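Local coordinates for hypothetical protein PH1109 (Pyrococcus horikoshii, PDB 2D59) that is of unknown function but belongs to the CoA-binding domain family, with a Rossmann-like fold of helices packed around a parallel beta sheet, at residues 22-27 and 51-56; 26-31 and 83-88; 30-35 and 57-62. One frame throughout, in Å; residues are numbered along the deposited sequence.

Contact 1: residues 22-27 and 51-56; sequences YKKIAL and DVYPVN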
loop_
_atom_site.group_PDB
_atom_site.type_symbol
_atom_site.label_atom_id
_atom_site.label_comp_id
_atom_site.label_asym_id
_atom_site.label_seq_id
_atom_site.Cartn_x
_atom_site.Cartn_y
_atom_site.Cartn_z
ATOM N N TYR A 22 1.423 7.676 9.043
ATOM C CA TYR A 22 0.326 7.428 8.115
ATOM C C TYR A 22 -0.463 6.171 8.472
ATOM O O TYR A 22 0.052 5.054 8.399
ATOM C CB TYR A 22 0.867 7.327 6.687
ATOM C CG TYR A 22 1.636 8.556 6.253
ATOM C CD1 TYR A 22 1.023 9.809 6.217
ATOM C CD2 TYR A 22 2.980 8.469 5.889
ATOM C CE1 TYR A 22 1.730 10.948 5.829
ATOM C CE2 TYR A 22 3.696 9.601 5.500
ATOM C CZ TYR A 22 3.065 10.834 5.473
ATOM O OH TYR A 22 3.769 11.955 5.092
ATOM N N LYS A 23 -1.721 6.369 8.858
ATOM C CA LYS A 23 -2.600 5.268 9.232
ATOM C C LYS A 23 -3.703 5.029 8.204
ATOM O O LYS A 23 -4.427 4.043 8.301
ATOM C CB LYS A 23 -3.243 5.543 10.596
ATOM C CG LYS A 23 -2.249 5.743 11.726
ATOM C CD LYS A 23 -1.367 4.519 11.912
ATOM C CE LYS A 23 -0.377 4.723 13.048
ATOM N NZ LYS A 23 0.525 3.548 13.226
ATOM N N LYS A 24 -3.830 5.933 7.235
ATOM C CA LYS A 24 -4.859 5.814 6.199
ATOM C C LYS A 24 -4.278 5.073 4.999
ATOM O O LYS A 24 -3.561 5.657 4.179
ATOM C CB LYS A 24 -5.334 7.206 5.768
ATOM C CG LYS A 24 -5.667 8.136 6.923
ATOM C CD LYS A 24 -6.874 7.665 7.714
ATOM C CE LYS A 24 -8.158 7.841 6.921
ATOM N NZ LYS A 24 -9.350 7.485 7.737
ATOM N N ILE A 25 -4.597 3.786 4.894
ATOM C CA ILE A 25 -4.075 2.955 3.816
ATOM C C ILE A 25 -5.095 2.488 2.788
ATOM O O ILE A 25 -6.152 1.967 3.138
ATOM C CB ILE A 25 -3.408 1.659 4.359
ATOM C CG1 ILE A 25 -2.556 1.964 5.584
ATOM C CG2 ILE A 25 -2.553 1.012 3.268
ATOM C CD1 ILE A 25 -3.356 1.981 6.847
ATOM N N ALA A 26 -4.759 2.680 1.517
ATOM C CA ALA A 26 -5.588 2.207 0.423
ATOM C C ALA A 26 -4.821 0.964 -0.020
ATOM O O ALA A 26 -3.685 1.063 -0.491
ATOM C CB ALA A 26 -5.638 3.236 -0.697
ATOM N N LEU A 27 -5.423 -0.207 0.149
ATOM C CA LEU A 27 -4.745 -1.444 -0.213
ATOM C C LEU A 27 -5.276 -1.974 -1.538
ATOM O O LEU A 27 -6.360 -2.558 -1.605
ATOM C CB LEU A 27 -4.923 -2.470 0.913
ATOM C CG LEU A 27 -3.973 -3.671 0.922
ATOM C CD1 LEU A 27 -3.605 -4.036 2.362
ATOM C CD2 LEU A 27 -4.627 -4.840 0.206
ATOM N N ASP A 51 -6.297 2.211 9.384
ATOM C CA ASP A 51 -7.577 2.441 8.708
ATOM C C ASP A 51 -7.299 1.936 7.298
ATOM O O ASP A 51 -6.625 2.606 6.516
ATOM C CB ASP A 51 -7.919 3.934 8.665
ATOM C CG ASP A 51 -8.469 4.454 9.983
ATOM O OD1 ASP A 51 -8.586 5.691 10.133
ATOM O OD2 ASP A 51 -8.797 3.636 10.862
ATOM N N VAL A 52 -7.806 0.749 6.978
ATOM C CA VAL A 52 -7.554 0.153 5.675
ATOM C C VAL A 52 -8.772 0.147 4.762
ATOM O O VAL A 52 -9.823 -0.391 5.109
ATOM C CB VAL A 52 -7.043 -1.302 5.830
ATOM C CG1 VAL A 52 -6.576 -1.843 4.487
ATOM C CG2 VAL A 52 -5.903 -1.347 6.846
ATOM N N TYR A 53 -8.604 0.754 3.592
ATOM C CA TYR A 53 -9.648 0.846 2.582
ATOM C C TYR A 53 -9.201 0.011 1.388
ATOM O O TYR A 53 -8.392 0.456 0.572
ATOM C CB TYR A 53 -9.834 2.315 2.195
ATOM C CG TYR A 53 -10.131 3.191 3.393
ATOM C CD1 TYR A 53 -11.424 3.291 3.907
ATOM C CD2 TYR A 53 -9.106 3.860 4.060
ATOM C CE1 TYR A 53 -11.685 4.030 5.055
ATOM C CE2 TYR A 53 -9.353 4.604 5.209
ATOM C CZ TYR A 53 -10.644 4.685 5.704
ATOM O OH TYR A 53 -10.886 5.414 6.843
ATOM N N PRO A 54 -9.710 -1.226 1.281
ATOM C CA PRO A 54 -9.334 -2.102 0.171
ATOM C C PRO A 54 -9.814 -1.628 -1.192
ATOM O O PRO A 54 -10.888 -1.039 -1.315
ATOM C CB PRO A 54 -9.935 -3.446 0.572
ATOM C CG PRO A 54 -11.154 -3.047 1.341
ATOM C CD PRO A 54 -10.662 -1.896 2.185
ATOM N N VAL A 55 -8.995 -1.888 -2.206
ATOM C CA VAL A 55 -9.307 -1.513 -3.578
ATOM C C VAL A 55 -9.128 -2.699 -4.519
ATOM O O VAL A 55 -8.050 -3.282 -4.603
ATOM C CB VAL A 55 -8.398 -0.371 -4.081
ATOM C CG1 VAL A 55 -8.681 -0.102 -5.557
ATOM C CG2 VAL A 55 -8.621 0.881 -3.256
ATOM N N ASN A 56 -10.202 -3.050 -5.220
ATOM C CA ASN A 56 -10.185 -4.144 -6.185
ATOM C C ASN A 56 -11.547 -4.202 -6.869
ATOM O O ASN A 56 -12.550 -4.531 -6.241
ATOM C CB ASN A 56 -9.909 -5.487 -5.502
ATOM C CG ASN A 56 -9.545 -6.577 -6.497
ATOM O OD1 ASN A 56 -10.133 -6.671 -7.577
ATOM N ND2 ASN A 56 -8.576 -7.412 -6.136
#
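Lys24 NZ is gripped by two groups of the neighbouring strand: it donates to Tyr53 OH at 2.7 Å and to Asp51 OD1 at 3.1 Å, the second bond being a salt bridge. Lys24 and Asp51 run side by side in the same direction, while Lys24 crosses the Tyr53 side chain obliquely. Bends at chi2 (-66°) and chi3 (-71°) steer the lysine chain across to the neighbouring strand, so that the ammonium arrives at the hydroxyl end of Tyr53, close to the ring plane, and meets the carboxylate on its anti side, out of its plane. The positive charge would be expected to polarise the Tyr53 hydroxyl, which also has a weak bond to Asp76.

Beneath this polar patch, strands 24-27 and 51-55 pair in parallel, their axes 4.5 Å apart at closest. Ile25 reaches both ways along the partner strand: its N donates to Asp51 O at 2.9 Å, and its O receives Tyr53 N at 2.8 Å in an almost straight bond. The pattern moves on to Leu27, whose N donates to Tyr53 O and whose O accepts Val55 N at 2.8 Å. On the face carrying Ile25, Val52, Leu27 and Pro54 the contact is apolar, with Leu27 CB 4.0 Å from Val52 CG1.

Helix 37-47 links the two strands in a beta-alpha-beta unit and rests on this apolar face, Met42 touching Leu27, Val52 and Pro54, and Leu46 touching Val52. Strand 51-55 is the outermost strand on this side of the chain's five-stranded sheet, whereas 24-28 is flanked on its other side by strand 80-83.

Contact 2: residues 26-31 and 83-88; sequences ALVGAS and LFVKPK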
loop_
_atom_site.group_PDB
_atom_site.type_symbol
_atom_site.label_atom_id
_atom_site.label_comp_id
_atom_site.label_asym_id
_atom_site.label_seq_id
_atom_site.Cartn_x
_atom_site.Cartn_y
_atom_site.Cartn_z
ATOM N N ALA A 26 -4.759 2.680 1.517
ATOM C CA ALA A 26 -5.588 2.207 0.423
ATOM C C ALA A 26 -4.821 0.964 -0.020
ATOM O O ALA A 26 -3.685 1.063 -0.491
ATOM C CB ALA A 26 -5.638 3.236 -0.697
ATOM N N LEU A 27 -5.423 -0.207 0.149
ATOM C CA LEU A 27 -4.745 -1.444 -0.213
ATOM C C LEU A 27 -5.276 -1.974 -1.538
ATOM O O LEU A 27 -6.360 -2.558 -1.605
ATOM C CB LEU A 27 -4.923 -2.470 0.913
ATOM C CG LEU A 27 -3.973 -3.671 0.922
ATOM C CD1 LEU A 27 -3.605 -4.036 2.362
ATOM C CD2 LEU A 27 -4.627 -4.840 0.206
ATOM N N VAL A 28 -4.487 -1.752 -2.588
ATOM C CA VAL A 28 -4.829 -2.154 -3.948
ATOM C C VAL A 28 -4.506 -3.615 -4.223
ATOM O O VAL A 28 -3.404 -4.089 -3.939
ATOM C CB VAL A 28 -4.084 -1.272 -4.970
ATOM C CG1 VAL A 28 -4.504 -1.634 -6.382
ATOM C CG2 VAL A 28 -4.362 0.197 -4.681
ATOM N N GLY A 29 -5.470 -4.325 -4.798
ATOM C CA GLY A 29 -5.272 -5.732 -5.079
ATOM C C GLY A 29 -5.818 -6.568 -3.940
ATOM O O GLY A 29 -5.504 -7.752 -3.825
ATOM N N ALA A 30 -6.639 -5.944 -3.098
ATOM C CA ALA A 30 -7.242 -6.625 -1.956
ATOM C C ALA A 30 -7.939 -7.904 -2.405
ATOM O O ALA A 30 -8.527 -7.954 -3.486
ATOM C CB ALA A 30 -8.233 -5.702 -1.260
ATOM N N SER A 31 -7.880 -8.929 -1.562
ATOM C CA SER A 31 -8.481 -10.217 -1.886
ATOM C C SER A 31 -9.053 -10.912 -0.656
ATOM O O SER A 31 -8.494 -10.822 0.436
ATOM C CB SER A 31 -7.426 -11.117 -2.537
ATOM O OG SER A 31 -7.895 -12.445 -2.686
ATOM N N LEU A 83 0.427 -1.267 -2.864
ATOM C CA LEU A 83 0.191 -2.056 -4.075
ATOM C C LEU A 83 0.533 -3.543 -4.061
ATOM O O LEU A 83 1.657 -3.936 -3.760
ATOM C CB LEU A 83 0.932 -1.416 -5.250
ATOM C CG LEU A 83 0.659 0.055 -5.570
ATOM C CD1 LEU A 83 1.730 0.557 -6.526
ATOM C CD2 LEU A 83 -0.732 0.220 -6.169
ATOM N N PHE A 84 -0.442 -4.364 -4.440
ATOM C CA PHE A 84 -0.254 -5.807 -4.513
ATOM C C PHE A 84 -0.451 -6.320 -5.940
ATOM O O PHE A 84 -0.424 -7.528 -6.179
ATOM C CB PHE A 84 -1.227 -6.514 -3.563
ATOM C CG PHE A 84 -0.821 -6.441 -2.119
ATOM C CD1 PHE A 84 0.050 -7.385 -1.581
ATOM C CD2 PHE A 84 -1.290 -5.417 -1.301
ATOM C CE1 PHE A 84 0.450 -7.310 -0.244
ATOM C CE2 PHE A 84 -0.896 -5.332 0.034
ATOM C CZ PHE A 84 -0.027 -6.280 0.562
ATOM N N VAL A 85 -0.627 -5.403 -6.887
ATOM C CA VAL A 85 -0.841 -5.781 -8.285
ATOM C C VAL A 85 0.432 -5.858 -9.130
ATOM O O VAL A 85 1.484 -5.344 -8.749
ATOM C CB VAL A 85 -1.833 -4.816 -8.973
ATOM C CG1 VAL A 85 -3.182 -4.873 -8.270
ATOM C CG2 VAL A 85 -1.285 -3.393 -8.964
ATOM N N LYS A 86 0.317 -6.509 -10.286
ATOM C CA LYS A 86 1.438 -6.687 -11.204
ATOM C C LYS A 86 2.013 -5.344 -11.637
ATOM O O LYS A 86 1.290 -4.358 -11.751
ATOM C CB LYS A 86 0.985 -7.473 -12.440
ATOM C CG LYS A 86 -0.039 -8.557 -12.141
ATOM C CD LYS A 86 0.427 -9.489 -11.033
ATOM C CE LYS A 86 -0.733 -10.326 -10.510
ATOM N NZ LYS A 86 -1.843 -9.462 -10.004
ATOM N N PRO A 87 3.329 -5.295 -11.890
ATOM C CA PRO A 87 4.007 -4.067 -12.311
ATOM C C PRO A 87 3.282 -3.294 -13.412
ATOM O O PRO A 87 3.137 -2.077 -13.332
ATOM C CB PRO A 87 5.372 -4.573 -12.765
ATOM C CG PRO A 87 5.623 -5.707 -11.825
ATOM C CD PRO A 87 4.283 -6.417 -11.818
ATOM N N LYS A 88 2.827 -4.011 -14.433
ATOM C CA LYS A 88 2.140 -3.396 -15.563
ATOM C C LYS A 88 0.837 -2.701 -15.176
ATOM O O LYS A 88 0.334 -1.859 -15.921
ATOM C CB LYS A 88 1.855 -4.454 -16.633
ATOM C CG LYS A 88 1.428 -3.891 -17.979
ATOM C CD LYS A 88 2.564 -3.122 -18.641
ATOM C CE LYS A 88 2.152 -2.588 -20.004
ATOM N NZ LYS A 88 3.272 -1.878 -20.683
#
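Leu27 and Phe84 form the apolar centre: Leu27 CG and both its methyls rest against the CD2-CE2 side of the Phe84 ring, with Leu27 CG 3.6 Å from Phe84 CE2. Next to them Val28 and Leu83 point the same way from neighbouring parallel strands, and Leu83 CD2 sits 3.9 Å from Val28 CB. Val85 then crosses Val28; with its CG1 anti to the carbonyl carbon (chi1 -61°), that methyl reaches 4.0 Å from Val28 CG1 and 3.9 Å from Gly29 CA.

Gly29 is the third residue of a type II turn from Leu27 to Ala30. Its positive phi of 94° and the closeness of Phe84 CB and Val85 CG1 leave little room for a side chain. At the polar edge Phe84 N donates to Val28 O at 3.0 Å, a bent bond (137° at the hydrogen). The same oxygen lies at the edge of the Phe84 ring, in its plane.

One hydrogen bond thus closes the strand pairing where both strands end, and beyond it the contact depends on hydrophobic side chains, with helix 37-47 adding Ala38 and Val41 against Phe84.

Contact 3: residues 30-35 and 57-62; sequences ASPKPE and PKYEEV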
loop_
_atom_site.group_PDB
_atom_site.type_symbol
_atom_site.label_atom_id
_atom_site.label_comp_id
_atom_site.label_asym_id
_atom_site.label_seq_id
_atom_site.Cartn_x
_atom_site.Cartn_y
_atom_site.Cartn_z
ATOM N N ALA A 30 -6.639 -5.944 -3.098
ATOM C CA ALA A 30 -7.242 -6.625 -1.956
ATOM C C ALA A 30 -7.939 -7.904 -2.405
ATOM O O ALA A 30 -8.527 -7.954 -3.486
ATOM C CB ALA A 30 -8.233 -5.702 -1.260
ATOM N N SER A 31 -7.880 -8.929 -1.562
ATOM C CA SER A 31 -8.481 -10.217 -1.886
ATOM C C SER A 31 -9.053 -10.912 -0.656
ATOM O O SER A 31 -8.494 -10.822 0.436
ATOM C CB SER A 31 -7.426 -11.117 -2.537
ATOM O OG SER A 31 -7.895 -12.445 -2.686
ATOM N N PRO A 32 -10.189 -11.611 -0.818
ATOM C CA PRO A 32 -10.824 -12.324 0.293
ATOM C C PRO A 32 -10.136 -13.668 0.549
ATOM O O PRO A 32 -10.422 -14.347 1.533
ATOM C CB PRO A 32 -12.263 -12.486 -0.189
ATOM C CG PRO A 32 -12.075 -12.706 -1.660
ATOM C CD PRO A 32 -11.034 -11.659 -2.027
ATOM N N LYS A 33 -9.222 -14.041 -0.345
ATOM C CA LYS A 33 -8.491 -15.299 -0.235
ATOM C C LYS A 33 -7.423 -15.216 0.852
ATOM O O LYS A 33 -6.436 -14.495 0.710
ATOM C CB LYS A 33 -7.839 -15.643 -1.574
ATOM C CG LYS A 33 -8.827 -15.793 -2.720
ATOM C CD LYS A 33 -8.103 -16.041 -4.035
ATOM C CE LYS A 33 -9.074 -16.138 -5.198
ATOM N NZ LYS A 33 -8.357 -16.302 -6.495
ATOM N N PRO A 34 -7.602 -15.972 1.945
ATOM C CA PRO A 34 -6.673 -16.001 3.081
ATOM C C PRO A 34 -5.209 -16.294 2.760
ATOM O O PRO A 34 -4.313 -15.813 3.460
ATOM C CB PRO A 34 -7.272 -17.073 3.989
ATOM C CG PRO A 34 -8.732 -16.990 3.695
ATOM C CD PRO A 34 -8.744 -16.871 2.192
ATOM N N GLU A 35 -4.960 -17.076 1.713
ATOM C CA GLU A 35 -3.592 -17.439 1.369
ATOM C C GLU A 35 -2.831 -16.410 0.540
ATOM O O GLU A 35 -1.624 -16.546 0.342
ATOM C CB GLU A 35 -3.569 -18.799 0.655
ATOM C CG GLU A 35 -3.994 -18.801 -0.811
ATOM C CD GLU A 35 -5.407 -18.300 -1.040
ATOM O OE1 GLU A 35 -6.281 -18.531 -0.178
ATOM O OE2 GLU A 35 -5.649 -17.686 -2.100
ATOM N N PRO A 57 -11.598 -3.871 -8.167
ATOM C CA PRO A 57 -12.849 -3.888 -8.931
ATOM C C PRO A 57 -13.583 -5.230 -8.891
ATOM O O PRO A 57 -14.783 -5.294 -9.160
ATOM C CB PRO A 57 -12.389 -3.533 -10.342
ATOM C CG PRO A 57 -11.240 -2.614 -10.088
ATOM C CD PRO A 57 -10.495 -3.340 -8.988
ATOM N N LYS A 58 -12.863 -6.294 -8.550
ATOM C CA LYS A 58 -13.449 -7.631 -8.498
ATOM C C LYS A 58 -14.182 -7.966 -7.203
ATOM O O LYS A 58 -14.894 -8.968 -7.135
ATOM C CB LYS A 58 -12.365 -8.686 -8.741
ATOM C CG LYS A 58 -11.755 -8.644 -10.134
ATOM C CD LYS A 58 -10.658 -9.686 -10.288
ATOM C CE LYS A 58 -10.130 -9.730 -11.715
ATOM N NZ LYS A 58 -9.590 -8.415 -12.163
ATOM N N TYR A 59 -14.015 -7.139 -6.175
ATOM C CA TYR A 59 -14.669 -7.401 -4.898
ATOM C C TYR A 59 -15.397 -6.186 -4.342
ATOM O O TYR A 59 -15.004 -5.044 -4.583
ATOM C CB TYR A 59 -13.641 -7.903 -3.878
ATOM C CG TYR A 59 -12.839 -9.082 -4.378
ATOM C CD1 TYR A 59 -11.489 -8.947 -4.700
ATOM C CD2 TYR A 59 -13.441 -10.325 -4.574
ATOM C CE1 TYR A 59 -10.759 -10.019 -5.205
ATOM C CE2 TYR A 59 -12.721 -11.402 -5.080
ATOM C CZ TYR A 59 -11.381 -11.242 -5.394
ATOM O OH TYR A 59 -10.671 -12.301 -5.905
ATOM N N GLU A 60 -16.462 -6.441 -3.591
ATOM C CA GLU A 60 -17.252 -5.368 -3.005
ATOM C C GLU A 60 -16.970 -5.252 -1.507
ATOM O O GLU A 60 -17.249 -4.224 -0.890
ATOM C CB GLU A 60 -18.743 -5.635 -3.243
ATOM C CG GLU A 60 -19.636 -4.436 -2.997
ATOM C CD GLU A 60 -21.074 -4.683 -3.414
ATOM O OE1 GLU A 60 -21.877 -3.728 -3.357
ATOM O OE2 GLU A 60 -21.402 -5.827 -3.799
ATOM N N GLU A 61 -16.409 -6.312 -0.935
ATOM C CA GLU A 61 -16.082 -6.331 0.486
ATOM C C GLU A 61 -14.953 -7.310 0.787
ATOM O O GLU A 61 -14.956 -8.444 0.313
ATOM C CB GLU A 61 -17.323 -6.711 1.296
ATOM C CG GLU A 61 -17.113 -6.740 2.800
ATOM C CD GLU A 61 -18.394 -7.050 3.555
ATOM O OE1 GLU A 61 -18.354 -7.109 4.800
ATOM O OE2 GLU A 61 -19.443 -7.230 2.900
ATOM N N VAL A 62 -13.979 -6.864 1.575
ATOM C CA VAL A 62 -12.856 -7.712 1.947
ATOM C C VAL A 62 -12.574 -7.515 3.433
ATOM O O VAL A 62 -12.437 -6.387 3.899
ATOM C CB VAL A 62 -11.590 -7.360 1.129
ATOM C CG1 VAL A 62 -10.413 -8.201 1.593
ATOM C CG2 VAL A 62 -11.850 -7.604 -0.358
HETATM O O HOH W 1 -8.112 -12.492 -5.393
#
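The loop that leaves strand 24-28 of this Rossmann-like fold lays Pro32 on the ring of Tyr59, in the connection after strand 51-55. Pro32 CD sits 3.4 Å from the centroid of the Tyr59 ring and only 12° off its normal, a CH-pi contact over the face, and Pro32 CG leans toward the CE2 side. The two side chains cross at about a right angle. Lys58 CB lies over the opposite face, so the phenol is sandwiched between proline and lysine aliphatic carbons.

At the far end of the ring a water bridges the segments, 2.6 Å from Tyr59 OH and 2.7 Å from Ser31 OG. That serine oxygen also accepts Lys33 N at 3.1 Å, which makes an ST turn, so one oxygen serves both the turn and the water bridge.

Val62 packs against the backbone just before Pro32. Its CG1, anti to the backbone N (chi1 177°), comes 3.4 Å from Ser31 O, while CG2 faces Ala30 CB at 4.2 Å. The Ser31 carbonyl is a hydrogen-bond partner of Asn39 in helix 37-47, and Ala30 O is one of Asn56.

Strand 61-62 pairs with 65-66 in a small antiparallel sheet. The arrangement is that of a loop packed on the connection that runs into the short strand 61-62, beyond the C-terminal ends of adjacent parallel strands, the edge where Rossmann-like folds typically place their binding sites.

All three contacts follow one run of chain, from strand 24-28 into the loop before helix 37-47. Contacts 1 and 2 flank that strand on its two sides, their centres about 11 Å apart; their segments overlap at Ala26 and Leu27, and Leu27 touches partners in both. Gly29 N, 2.8 Å from Val55 O and probably hydrogen-bonded to it, continues the pattern one step past contact 1. The segments of contacts 2 and 3 overlap at Ala30 and Ser31. Contact 3 also meets contact 1: Asn56 ND2 lies 2.7 Å from Ala30 O and Pro54 CB packs 3.4 Å from Ala30 CB. All lead toward the sheet's C-terminal edge, probably where a ligand binds, as in other Rossmann-like proteins.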